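Fibronectin-binding protein (Streptococcus pyogenes, PDB 5A0L) is a streptococcal surface adhesin that binds fibronectin and, through an internal thioester in its N-terminal thioester domain, mediates covalent attachment to the host. Local coordinates at residues Y20-Y25 and N34-L39; A30-L35 and D120-L125; N101-G106 and N129-Y134; M146-V151 and L163-L168. One frame throughout, in Å; residues are numbered along the deposited sequence. Where two conformers were deposited one is given.

Interactions 1 and 3 are buried but differ sharply in chemistry: the first is a beta hairpin held mainly by backbone hydrogen bonds, with D23 and S24 adding side-chain ones at the loop end, the third a purely apolar meeting of two antiparallel helices close to the centre of the chain. Interactions 2 and 4 are only partly buried and mix aromatic packing with polar side-chain bonds and water. Helix 120-135 serves both interactions 2 and 3: its start packs on the hairpin loop, its later turns on helix 92-105. Interaction 1 shares N34 and L35 with interaction 2, and interaction 4 touches interaction 2 at L125 and N122 and interaction 3 at N129 and A130.

Interaction 1: Y20-Y25 and N34-L39; sequences YGYDSY and NLKVNL
Y20 pairs with N38, and Y22 with K36, as hydrogen-bonded pairs of strands 20-23 and 35-39, the two antiparallel arms of a hairpin; each exchanges two N-H...O=C bonds, such as K36 N to Y22 O at 2.9 Å. G21-V37 lies between them and D23-L35 follows, both non-hydrogen-bonded pairs, and V37 CA comes to 3.1 Å from Y20 O in a CA-H...O contact.

At the loop end, side chains join in. D23 OD1 takes N34 N at 2.9 Å, nearly straight (172°), and Y25 N from the opposite face of the carboxylate, the latter closing an Asx turn. S24 grips N34 O twice, with its backbone N-H and, at 2.7 Å, with OG, which chi1 of 72° places between its own backbone N and carbonyl carbon.

Packing on the tyrosine side is led by Y22. K36 CB sits 3.5 Å from Y22 CE2, K36 O lies over a ring face toward the rim, and N38 OD1 approaches the edge at CE1 (3.6 Å). The Y22 hydroxyl itself bonds E44.

In the six-stranded antiparallel barrel, strand 35-39 bonds onward to strand 45-49, L35 and V37 pack on L203 of strand 203-205, and N34 reaches helix 120-135.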
# COMPACT_ATOMS: atom_id res chain seq x y z
N TYR A 20 1.99 15.77 -4.61
CA TYR A 20 0.73 15.41 -5.25
C TYR A 20 0.56 13.88 -5.17
O TYR A 20 1.47 13.15 -5.57
CB TYR A 20 0.78 15.88 -6.70
CG TYR A 20 -0.44 15.62 -7.56
CD1 TYR A 20 -1.72 15.72 -7.09
CD2 TYR A 20 -0.29 15.26 -8.88
CE1 TYR A 20 -2.82 15.48 -7.89
CE2 TYR A 20 -1.35 15.01 -9.71
CZ TYR A 20 -2.63 15.09 -9.23
OH TYR A 20 -3.71 14.84 -10.04
N GLY A 21 -0.59 13.44 -4.65
CA GLY A 21 -0.94 12.06 -4.60
C GLY A 21 -2.15 11.80 -5.46
O GLY A 21 -3.13 12.57 -5.38
N TYR A 22 -2.14 10.72 -6.22
CA TYR A 22 -3.14 10.53 -7.25
C TYR A 22 -3.31 9.06 -7.59
O TYR A 22 -2.39 8.24 -7.40
CB TYR A 22 -2.78 11.29 -8.56
CG TYR A 22 -1.34 11.15 -8.99
CD1 TYR A 22 -0.34 11.94 -8.45
CD2 TYR A 22 -0.96 10.22 -9.99
CE1 TYR A 22 0.99 11.84 -8.85
CE2 TYR A 22 0.37 10.15 -10.41
CZ TYR A 22 1.33 10.95 -9.84
OH TYR A 22 2.67 10.91 -10.21
N ASP A 23 -4.50 8.72 -8.08
CA ASP A 23 -4.77 7.36 -8.56
C ASP A 23 -4.50 7.33 -10.06
O ASP A 23 -5.22 7.98 -10.82
CB ASP A 23 -6.20 6.97 -8.26
CG ASP A 23 -6.52 5.53 -8.60
OD1 ASP A 23 -5.64 4.77 -9.07
OD2 ASP A 23 -7.69 5.15 -8.38
N SER A 24 -3.48 6.58 -10.48
CA SER A 24 -3.06 6.48 -11.87
C SER A 24 -3.82 5.42 -12.63
O SER A 24 -3.63 5.29 -13.86
CB SER A 24 -1.55 6.23 -11.93
OG SER A 24 -1.21 4.92 -11.54
N TYR A 25 -4.68 4.64 -11.98
CA TYR A 25 -5.47 3.63 -12.71
C TYR A 25 -6.53 4.33 -13.57
O TYR A 25 -7.25 5.21 -13.09
CB TYR A 25 -6.15 2.66 -11.73
CG TYR A 25 -7.02 1.61 -12.39
CD1 TYR A 25 -6.49 0.69 -13.27
CD2 TYR A 25 -8.38 1.56 -12.14
CE1 TYR A 25 -7.29 -0.26 -13.89
CE2 TYR A 25 -9.18 0.61 -12.73
CZ TYR A 25 -8.63 -0.32 -13.60
OH TYR A 25 -9.43 -1.26 -14.19
N ASN A 34 -4.14 2.39 -8.40
CA ASN A 34 -2.70 2.36 -8.57
C ASN A 34 -2.17 3.72 -8.16
O ASN A 34 -2.05 4.65 -8.96
CB ASN A 34 -2.33 1.99 -10.01
CG ASN A 34 -0.85 1.77 -10.17
OD1 ASN A 34 -0.06 2.11 -9.29
ND2 ASN A 34 -0.47 1.17 -11.27
N LEU A 35 -1.96 3.85 -6.86
CA LEU A 35 -1.64 5.15 -6.28
C LEU A 35 -0.19 5.52 -6.45
O LEU A 35 0.72 4.66 -6.29
CB LEU A 35 -1.99 5.20 -4.78
CG LEU A 35 -3.44 4.81 -4.46
CD1 LEU A 35 -3.68 4.96 -2.96
CD2 LEU A 35 -4.45 5.62 -5.27
N LYS A 36 0.06 6.79 -6.73
CA LYS A 36 1.38 7.38 -6.89
C LYS A 36 1.49 8.68 -6.15
O LYS A 36 0.47 9.35 -5.93
CB LYS A 36 1.71 7.65 -8.38
CG LYS A 36 1.43 6.52 -9.35
CD LYS A 36 2.37 5.33 -9.23
CE LYS A 36 2.13 4.37 -10.41
NZ LYS A 36 2.87 3.13 -10.32
N VAL A 37 2.70 9.07 -5.83
CA VAL A 37 3.01 10.41 -5.38
C VAL A 37 4.16 10.99 -6.21
O VAL A 37 5.08 10.28 -6.63
CB VAL A 37 3.39 10.48 -3.87
CG1 VAL A 37 2.20 10.06 -3.01
CG2 VAL A 37 4.60 9.62 -3.54
N ASN A 38 4.12 12.31 -6.41
CA ASN A 38 5.26 13.01 -6.99
C ASN A 38 5.36 14.43 -6.48
O ASN A 38 4.45 14.90 -5.76
CB ASN A 38 5.34 12.87 -8.54
CG ASN A 38 4.56 13.91 -9.30
OD1 ASN A 38 3.54 14.42 -8.83
ND2 ASN A 38 5.01 14.17 -10.54
N LEU A 39 6.44 15.13 -6.81
CA LEU A 39 6.74 16.42 -6.24
C LEU A 39 7.04 17.37 -7.40
O LEU A 39 8.09 17.29 -8.04
CB LEU A 39 7.93 16.34 -5.30
CG LEU A 39 8.33 17.64 -4.62
CD1 LEU A 39 7.24 18.14 -3.70
CD2 LEU A 39 9.62 17.45 -3.84

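Interaction 2: A30-L35 and D120-L125; sequences ARYHNL and DLNAIL. With ZN (zinc ion), chain C.
Y32 lays its ring against the first turn of helix 120-135, and this is the tight part of the contact. L121 CB stands over one face, 3.9 Å from the ring centroid and 14° off the normal, a CH-pi contact displaced slightly toward the rim. The aliphatic part of R31 covers the opposite face, with CG above the ring centre. The phenol ends in a short bond, OH to N122 OD1 at 2.6 Å, with the hydroxyl tilted 26° from the plane of the amide carbonyl. Y32 OH itself accepts from R31 NH2 at 3.3 Å and more weakly from NE, an arrangement that would strengthen the phenol as a donor. N122 is steadied in turn through ND2 by Q160, and R31 NH1 makes a salt bridge to E155.

The segment 30-35 belongs to the loop that links strands 19-23 and 35-39 of the barrel, so the contact fastens this hairpin loop to the helical part of the thioester domain. Next along, I124 CG2 meets H33 O at 3.5 Å, and its CD1 rests against the amide group of N34, whose OD1 bonds Q46 NE2.

Packing is looser between H33 and L121, where a water donates to H33 O (2.8 Å) and to L121 O (2.9 Å). Farther out, H33 CB points away from the helix, and in the conformer described NE2 binds a zinc ion at 2.2 Å. Five waters fill the other positions of a six-coordinate shell, one of them also donating to A30 O, while F56 stacks on the imidazole.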
# COMPACT_ATOMS: atom_id res chain seq x y z
N ALA A 30 -13.64 -1.20 -10.67
CA ALA A 30 -13.62 -0.42 -9.43
C ALA A 30 -12.76 -1.04 -8.33
O ALA A 30 -12.37 -0.35 -7.39
CB ALA A 30 -15.04 -0.21 -8.93
N ARG A 31 -12.49 -2.33 -8.45
CA ARG A 31 -11.64 -3.02 -7.47
C ARG A 31 -10.18 -2.55 -7.47
O ARG A 31 -9.45 -2.77 -6.50
CB ARG A 31 -11.69 -4.55 -7.68
CG ARG A 31 -11.13 -5.05 -9.00
CD ARG A 31 -11.21 -6.56 -9.03
NE ARG A 31 -10.73 -7.08 -10.30
CZ ARG A 31 -11.48 -7.24 -11.39
NH1 ARG A 31 -12.78 -6.93 -11.39
NH2 ARG A 31 -10.91 -7.72 -12.49
N TYR A 32 -9.75 -1.94 -8.57
CA TYR A 32 -8.36 -1.56 -8.74
C TYR A 32 -8.08 -0.09 -8.48
O TYR A 32 -8.89 0.77 -8.80
CB TYR A 32 -7.85 -1.88 -10.14
CG TYR A 32 -7.85 -3.35 -10.51
CD1 TYR A 32 -7.33 -4.32 -9.65
CD2 TYR A 32 -8.29 -3.77 -11.74
CE1 TYR A 32 -7.28 -5.66 -9.99
CE2 TYR A 32 -8.27 -5.10 -12.09
CZ TYR A 32 -7.75 -6.04 -11.21
OH TYR A 32 -7.79 -7.35 -11.56
N HIS A 33 -6.92 0.14 -7.89
CA HIS A 33 -6.30 1.44 -7.77
C HIS A 33 -4.80 1.29 -8.05
O HIS A 33 -4.23 0.18 -7.91
CB HIS A 33 -6.52 2.05 -6.37
CG HIS A 33 -7.96 2.23 -6.01
ND1 HIS A 33 -8.69 1.25 -5.39
CD2 HIS A 33 -8.83 3.23 -6.27
CE1 HIS A 33 -9.93 1.66 -5.23
NE2 HIS A 33 -10.05 2.86 -5.76
N ASN A 34 -4.14 2.39 -8.40
CA ASN A 34 -2.70 2.36 -8.57
C ASN A 34 -2.17 3.72 -8.16
O ASN A 34 -2.05 4.65 -8.96
CB ASN A 34 -2.33 1.99 -10.01
CG ASN A 34 -0.85 1.77 -10.17
OD1 ASN A 34 -0.06 2.11 -9.29
ND2 ASN A 34 -0.47 1.17 -11.27
N LEU A 35 -1.96 3.85 -6.86
CA LEU A 35 -1.64 5.15 -6.28
C LEU A 35 -0.19 5.52 -6.45
O LEU A 35 0.72 4.66 -6.29
CB LEU A 35 -1.99 5.20 -4.78
CG LEU A 35 -3.44 4.81 -4.46
CD1 LEU A 35 -3.68 4.96 -2.96
CD2 LEU A 35 -4.45 5.62 -5.27
N ASP A 120 0.28 -6.79 -12.37
CA ASP A 120 0.58 -5.64 -11.51
C ASP A 120 -0.64 -5.17 -10.69
O ASP A 120 -0.51 -4.96 -9.48
CB ASP A 120 1.10 -4.47 -12.33
CG ASP A 120 2.45 -4.74 -12.95
OD1 ASP A 120 3.08 -5.78 -12.69
OD2 ASP A 120 2.86 -3.89 -13.75
N LEU A 121 -1.79 -4.99 -11.31
CA LEU A 121 -2.93 -4.44 -10.55
C LEU A 121 -3.40 -5.43 -9.50
O LEU A 121 -3.87 -5.01 -8.43
CB LEU A 121 -4.05 -4.03 -11.50
CG LEU A 121 -3.77 -2.78 -12.34
CD1 LEU A 121 -4.76 -2.63 -13.50
CD2 LEU A 121 -3.76 -1.51 -11.49
N ASN A 122 -3.33 -6.72 -9.79
CA ASN A 122 -3.65 -7.74 -8.79
C ASN A 122 -2.60 -7.80 -7.66
O ASN A 122 -2.96 -8.08 -6.51
CB ASN A 122 -3.79 -9.11 -9.44
CG ASN A 122 -5.01 -9.22 -10.32
OD1 ASN A 122 -6.02 -8.58 -10.07
ND2 ASN A 122 -4.92 -10.07 -11.36
N ALA A 123 -1.34 -7.56 -7.99
CA ALA A 123 -0.26 -7.59 -7.01
C ALA A 123 -0.43 -6.40 -6.07
O ALA A 123 -0.20 -6.52 -4.84
CB ALA A 123 1.08 -7.58 -7.70
N ILE A 124 -0.76 -5.23 -6.62
CA ILE A 124 -1.07 -4.05 -5.78
C ILE A 124 -2.25 -4.39 -4.87
O ILE A 124 -2.22 -4.09 -3.67
CB ILE A 124 -1.37 -2.85 -6.70
CG1 ILE A 124 -0.09 -2.37 -7.39
CG2 ILE A 124 -1.99 -1.70 -5.91
CD1 ILE A 124 -0.32 -1.41 -8.53
N LEU A 125 -3.28 -5.01 -5.41
CA LEU A 125 -4.46 -5.33 -4.62
C LEU A 125 -4.13 -6.27 -3.46
O LEU A 125 -4.62 -6.07 -2.33
CB LEU A 125 -5.55 -5.88 -5.52
CG LEU A 125 -6.88 -6.23 -4.89
CD1 LEU A 125 -7.50 -5.04 -4.18
CD2 LEU A 125 -7.80 -6.75 -6.02
ZN ZN C . -11.99 3.84 -5.98
O HOH W 1 -13.07 2.00 -6.46
O HOH W 2 -5.03 -2.46 -7.52
O HOH W 3 -13.95 4.74 -6.13
O HOH W 4 -12.50 3.76 -3.95
O HOH W 5 -11.85 4.17 -8.06
O HOH W 6 -11.36 5.79 -5.63

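Interaction 3: N101-G106 and N129-Y134; sequences NVIYNG and NAIWYY
V102 CA and A130 CA come within 6.9 Å of each other where helices 101-105 and 129-134 lie almost exactly antiparallel (179°), their axes 10.0 Å apart.

V102 carries the contact by dividing its two methyls. With CG1 anti to the backbone N (chi1 166°), that methyl fits between A130 CB, 3.7 Å away, and I131 CD1, 3.6 Å away in the I131 conformer described. Its other branch, CG2, meets the Y134 ring at CE2, again at 3.7 Å. Alongside, in that same conformer, the two isoleucines touch through their terminal methyls, I103 CD1 to I131 CD1 at 3.7 Å; both CB bonds leave obliquely to the partner helix, and the delta carbons come back toward it. The interface is wholly apolar.

Y134 is supported within its own helix, because Y133 CD2 lies over the centre of its ring. At the end of the first helix, N101 O receives both N105 N and N105 ND2, from opposite faces of its carbonyl plane, just before G106 leaves helical geometry.

Helix 158-172 backs this pair, with L168 and L171 on A130 and L171 also on N105. I103 also touches Y188 and L190, and Y134 reaches back to N98 and I99 of helix 92-105.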
# COMPACT_ATOMS: atom_id res chain seq x y z
N ASN A 101 8.32 -5.48 6.25
CA ASN A 101 8.45 -6.76 5.61
C ASN A 101 7.31 -7.04 4.63
O ASN A 101 7.53 -7.68 3.59
CB ASN A 101 8.67 -7.88 6.62
CG ASN A 101 10.11 -7.98 7.07
OD1 ASN A 101 10.92 -8.69 6.46
ND2 ASN A 101 10.46 -7.25 8.13
N VAL A 102 6.10 -6.58 4.93
CA VAL A 102 5.02 -6.68 3.95
C VAL A 102 5.37 -5.96 2.64
O VAL A 102 5.26 -6.51 1.54
CB VAL A 102 3.69 -6.14 4.50
CG1 VAL A 102 2.66 -5.93 3.40
CG2 VAL A 102 3.16 -7.08 5.57
N ILE A 103 5.82 -4.71 2.76
CA ILE A 103 6.10 -3.92 1.57
C ILE A 103 7.28 -4.54 0.79
O ILE A 103 7.22 -4.61 -0.45
CB ILE A 103 6.35 -2.44 1.92
CG1 ILE A 103 5.08 -1.77 2.45
CG2 ILE A 103 6.94 -1.68 0.78
CD1 ILE A 103 4.00 -1.60 1.43
N TYR A 104 8.34 -4.95 1.49
CA TYR A 104 9.50 -5.48 0.81
C TYR A 104 9.17 -6.75 0.01
O TYR A 104 9.79 -7.03 -1.03
CB TYR A 104 10.61 -5.74 1.84
CG TYR A 104 11.95 -6.04 1.22
CD1 TYR A 104 12.55 -5.13 0.34
CD2 TYR A 104 12.66 -7.22 1.55
CE1 TYR A 104 13.78 -5.42 -0.26
CE2 TYR A 104 13.90 -7.48 0.98
CZ TYR A 104 14.47 -6.57 0.11
OH TYR A 104 15.68 -6.83 -0.54
N ASN A 105 8.19 -7.50 0.50
CA ASN A 105 7.75 -8.73 -0.13
C ASN A 105 6.62 -8.60 -1.14
O ASN A 105 6.34 -9.53 -1.89
CB ASN A 105 7.43 -9.78 0.92
CG ASN A 105 8.68 -10.37 1.47
OD1 ASN A 105 9.31 -11.20 0.79
ND2 ASN A 105 9.16 -9.89 2.63
N GLY A 106 5.96 -7.45 -1.13
CA GLY A 106 4.82 -7.17 -2.00
C GLY A 106 5.24 -6.39 -3.24
O GLY A 106 6.40 -6.37 -3.64
N ASN A 129 -4.21 -5.24 0.62
CA ASN A 129 -4.94 -5.97 1.64
C ASN A 129 -4.03 -6.37 2.81
O ASN A 129 -4.47 -6.30 3.97
CB ASN A 129 -5.63 -7.20 1.05
CG ASN A 129 -6.98 -6.88 0.49
OD1 ASN A 129 -7.96 -6.86 1.22
ND2 ASN A 129 -7.05 -6.54 -0.79
N ALA A 130 -2.77 -6.73 2.54
CA ALA A 130 -1.85 -7.05 3.61
C ALA A 130 -1.55 -5.82 4.44
O ALA A 130 -1.37 -5.91 5.68
CB ALA A 130 -0.58 -7.67 3.04
N ILE A 131 -1.46 -4.66 3.81
CA ILE A 131 -1.23 -3.43 4.58
C ILE A 131 -2.42 -3.14 5.51
O ILE A 131 -2.22 -2.81 6.69
CB ILE A 131 -0.90 -2.22 3.65
CG1 ILE A 131 0.50 -2.42 3.04
CG2 ILE A 131 -1.02 -0.88 4.38
CD1 ILE A 131 1.62 -2.50 4.05
N TRP A 132 -3.63 -3.29 5.02
CA TRP A 132 -4.82 -3.04 5.83
C TRP A 132 -4.94 -4.02 6.98
O TRP A 132 -5.52 -3.67 8.03
CB TRP A 132 -6.06 -3.05 4.95
CG TRP A 132 -6.24 -1.84 4.08
CD1 TRP A 132 -5.80 -0.58 4.32
CD2 TRP A 132 -6.97 -1.79 2.86
NE1 TRP A 132 -6.21 0.28 3.32
CE2 TRP A 132 -6.93 -0.45 2.41
CE3 TRP A 132 -7.65 -2.73 2.09
CZ2 TRP A 132 -7.57 -0.03 1.24
CZ3 TRP A 132 -8.27 -2.32 0.93
CH2 TRP A 132 -8.22 -0.99 0.52
N TYR A 133 -4.42 -5.23 6.83
CA TYR A 133 -4.36 -6.17 7.96
C TYR A 133 -3.62 -5.51 9.13
O TYR A 133 -4.02 -5.71 10.31
CB TYR A 133 -3.64 -7.45 7.50
CG TYR A 133 -3.50 -8.51 8.55
CD1 TYR A 133 -4.56 -9.38 8.83
CD2 TYR A 133 -2.29 -8.70 9.23
CE1 TYR A 133 -4.40 -10.39 9.79
CE2 TYR A 133 -2.13 -9.70 10.17
CZ TYR A 133 -3.20 -10.54 10.46
OH TYR A 133 -3.03 -11.53 11.40
N TYR A 134 -2.60 -4.73 8.85
CA TYR A 134 -1.83 -4.07 9.89
C TYR A 134 -2.30 -2.66 10.23
O TYR A 134 -2.19 -2.25 11.38
CB TYR A 134 -0.34 -4.09 9.56
CG TYR A 134 0.31 -5.45 9.70
CD1 TYR A 134 0.48 -6.04 10.97
CD2 TYR A 134 0.69 -6.19 8.59
CE1 TYR A 134 1.00 -7.30 11.11
CE2 TYR A 134 1.27 -7.46 8.74
CZ TYR A 134 1.40 -8.01 10.00
OH TYR A 134 1.96 -9.24 10.19

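Interaction 4: M146-V151 and L163-L168; sequences MWEREV and LMREAL
The indole of W147 is sandwiched between two methionines. On one face M164 CE sits over the centre of the six-membered ring, 3.7 Å from its centroid and 8° off the normal, a CH-pi contact; the bend at chi3 (71°) carries this methyl there, while M164 SD makes an oblique Met-aromatic contact. M146 CB lies against the opposite face, nearer the rim. E150 OE1 is at the edge, in plane.

The second flat group, the R165 guanidinium, meets its partners in its own plane. NE and NH2 both hold M146 O, each at 2.9 Å, so one carbonyl oxygen takes two donors side-on. NH2 also gives a straight bond to E148 OE1 (2.8 Å, 172°), a salt bridge to the anti lone pair with carboxylate and guanidinium nearly coplanar. A water probably links E148 OE1 with R165 NH1, and E148 OE2 goes on to R152.

M146 SD and L168 CD2 touch at 3.7 Å, with helix 120-135 adjoining through N129 and L125.

R165 bonds both the last carbonyl before the N-cap residue W147 and a first-turn carboxylate, which fixes the start of helix 148-152 against helix 158-172; these in-plane bonds orient the guanidinium, and opposite charges probably favour the pairing.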
# COMPACT_ATOMS: atom_id res chain seq x y z
N MET A 146 -11.42 -15.42 -0.98
CA MET A 146 -11.30 -14.05 -1.47
C MET A 146 -11.28 -14.02 -2.98
O MET A 146 -10.63 -14.85 -3.62
CB MET A 146 -10.09 -13.34 -0.87
CG MET A 146 -10.32 -12.99 0.59
SD MET A 146 -8.87 -12.22 1.35
CE MET A 146 -8.93 -10.62 0.62
N TRP A 147 -11.99 -13.03 -3.52
CA TRP A 147 -12.09 -12.81 -4.98
C TRP A 147 -12.82 -13.94 -5.72
O TRP A 147 -12.76 -14.02 -6.96
CB TRP A 147 -10.71 -12.50 -5.60
CG TRP A 147 -10.03 -11.38 -4.92
CD1 TRP A 147 -10.42 -10.09 -4.90
CD2 TRP A 147 -8.84 -11.46 -4.12
NE1 TRP A 147 -9.54 -9.35 -4.13
CE2 TRP A 147 -8.57 -10.17 -3.64
CE3 TRP A 147 -7.98 -12.50 -3.76
CZ2 TRP A 147 -7.45 -9.89 -2.86
CZ3 TRP A 147 -6.88 -12.22 -2.98
CH2 TRP A 147 -6.63 -10.93 -2.52
N GLU A 148 -13.51 -14.82 -5.00
CA GLU A 148 -14.26 -15.86 -5.67
C GLU A 148 -15.37 -15.26 -6.57
O GLU A 148 -15.72 -15.85 -7.59
CB GLU A 148 -14.85 -16.84 -4.66
CG GLU A 148 -15.45 -18.09 -5.27
CD GLU A 148 -14.49 -19.03 -5.99
OE1 GLU A 148 -13.26 -18.89 -5.89
OE2 GLU A 148 -15.01 -19.95 -6.64
N ARG A 149 -15.97 -14.13 -6.15
CA ARG A 149 -16.97 -13.51 -7.00
C ARG A 149 -16.37 -13.16 -8.37
O ARG A 149 -16.97 -13.44 -9.43
CB ARG A 149 -17.57 -12.28 -6.34
CG ARG A 149 -18.73 -11.69 -7.12
CD ARG A 149 -19.37 -10.51 -6.39
NE ARG A 149 -20.08 -10.93 -5.18
CZ ARG A 149 -20.64 -10.09 -4.31
NH1 ARG A 149 -20.57 -8.78 -4.51
NH2 ARG A 149 -21.24 -10.55 -3.22
N GLU A 150 -15.18 -12.57 -8.36
CA GLU A 150 -14.45 -12.29 -9.59
C GLU A 150 -14.16 -13.53 -10.44
O GLU A 150 -14.27 -13.47 -11.65
CB GLU A 150 -13.16 -11.55 -9.28
CG GLU A 150 -13.35 -10.09 -8.89
CD GLU A 150 -13.80 -9.82 -7.46
OE1 GLU A 150 -13.88 -10.72 -6.59
OE2 GLU A 150 -14.05 -8.63 -7.21
N VAL A 151 -13.79 -14.64 -9.83
CA VAL A 151 -13.53 -15.87 -10.56
C VAL A 151 -14.80 -16.34 -11.25
O VAL A 151 -14.80 -16.64 -12.46
CB VAL A 151 -13.00 -16.99 -9.62
CG1 VAL A 151 -12.82 -18.30 -10.38
CG2 VAL A 151 -11.66 -16.59 -9.00
N LEU A 163 -2.88 -17.62 -7.18
CA LEU A 163 -1.60 -16.97 -6.83
C LEU A 163 -1.82 -15.87 -5.78
O LEU A 163 -1.04 -15.71 -4.84
CB LEU A 163 -0.92 -16.34 -8.06
CG LEU A 163 -0.39 -17.31 -9.13
CD1 LEU A 163 0.13 -16.49 -10.29
CD2 LEU A 163 0.65 -18.25 -8.57
N MET A 164 -2.87 -15.07 -5.99
CA MET A 164 -3.15 -13.94 -5.08
C MET A 164 -3.42 -14.39 -3.64
O MET A 164 -2.90 -13.80 -2.69
CB MET A 164 -4.35 -13.16 -5.60
CG MET A 164 -4.07 -12.39 -6.92
SD MET A 164 -5.59 -11.84 -7.75
CE MET A 164 -6.13 -10.53 -6.63
N ARG A 165 -4.24 -15.42 -3.50
CA ARG A 165 -4.56 -15.93 -2.17
C ARG A 165 -3.33 -16.46 -1.47
O ARG A 165 -3.12 -16.18 -0.28
CB ARG A 165 -5.60 -17.04 -2.27
CG ARG A 165 -6.95 -16.57 -2.74
CD ARG A 165 -7.86 -17.74 -3.12
NE ARG A 165 -9.20 -17.32 -3.51
CZ ARG A 165 -10.07 -18.04 -4.20
NH1 ARG A 165 -9.77 -19.27 -4.58
NH2 ARG A 165 -11.25 -17.53 -4.52
N GLU A 166 -2.49 -17.22 -2.18
CA GLU A 166 -1.30 -17.75 -1.55
C GLU A 166 -0.33 -16.66 -1.15
O GLU A 166 0.31 -16.73 -0.09
CB GLU A 166 -0.66 -18.83 -2.46
CG GLU A 166 -1.53 -20.07 -2.63
CD GLU A 166 -2.01 -20.65 -1.28
OE1 GLU A 166 -1.13 -21.02 -0.48
OE2 GLU A 166 -3.26 -20.73 -1.02
N ALA A 167 -0.19 -15.65 -1.99
CA ALA A 167 0.69 -14.53 -1.69
C ALA A 167 0.21 -13.79 -0.43
O ALA A 167 1.01 -13.43 0.43
CB ALA A 167 0.81 -13.58 -2.86
N LEU A 168 -1.10 -13.54 -0.38
CA LEU A 168 -1.64 -12.81 0.77
C LEU A 168 -1.36 -13.56 2.09
O LEU A 168 -0.95 -12.94 3.09
CB LEU A 168 -3.13 -12.55 0.55
CG LEU A 168 -3.80 -11.75 1.65
CD1 LEU A 168 -3.11 -10.43 1.91
CD2 LEU A 168 -5.27 -11.52 1.27
O HOH W 7 -11.43 -20.58 -6.54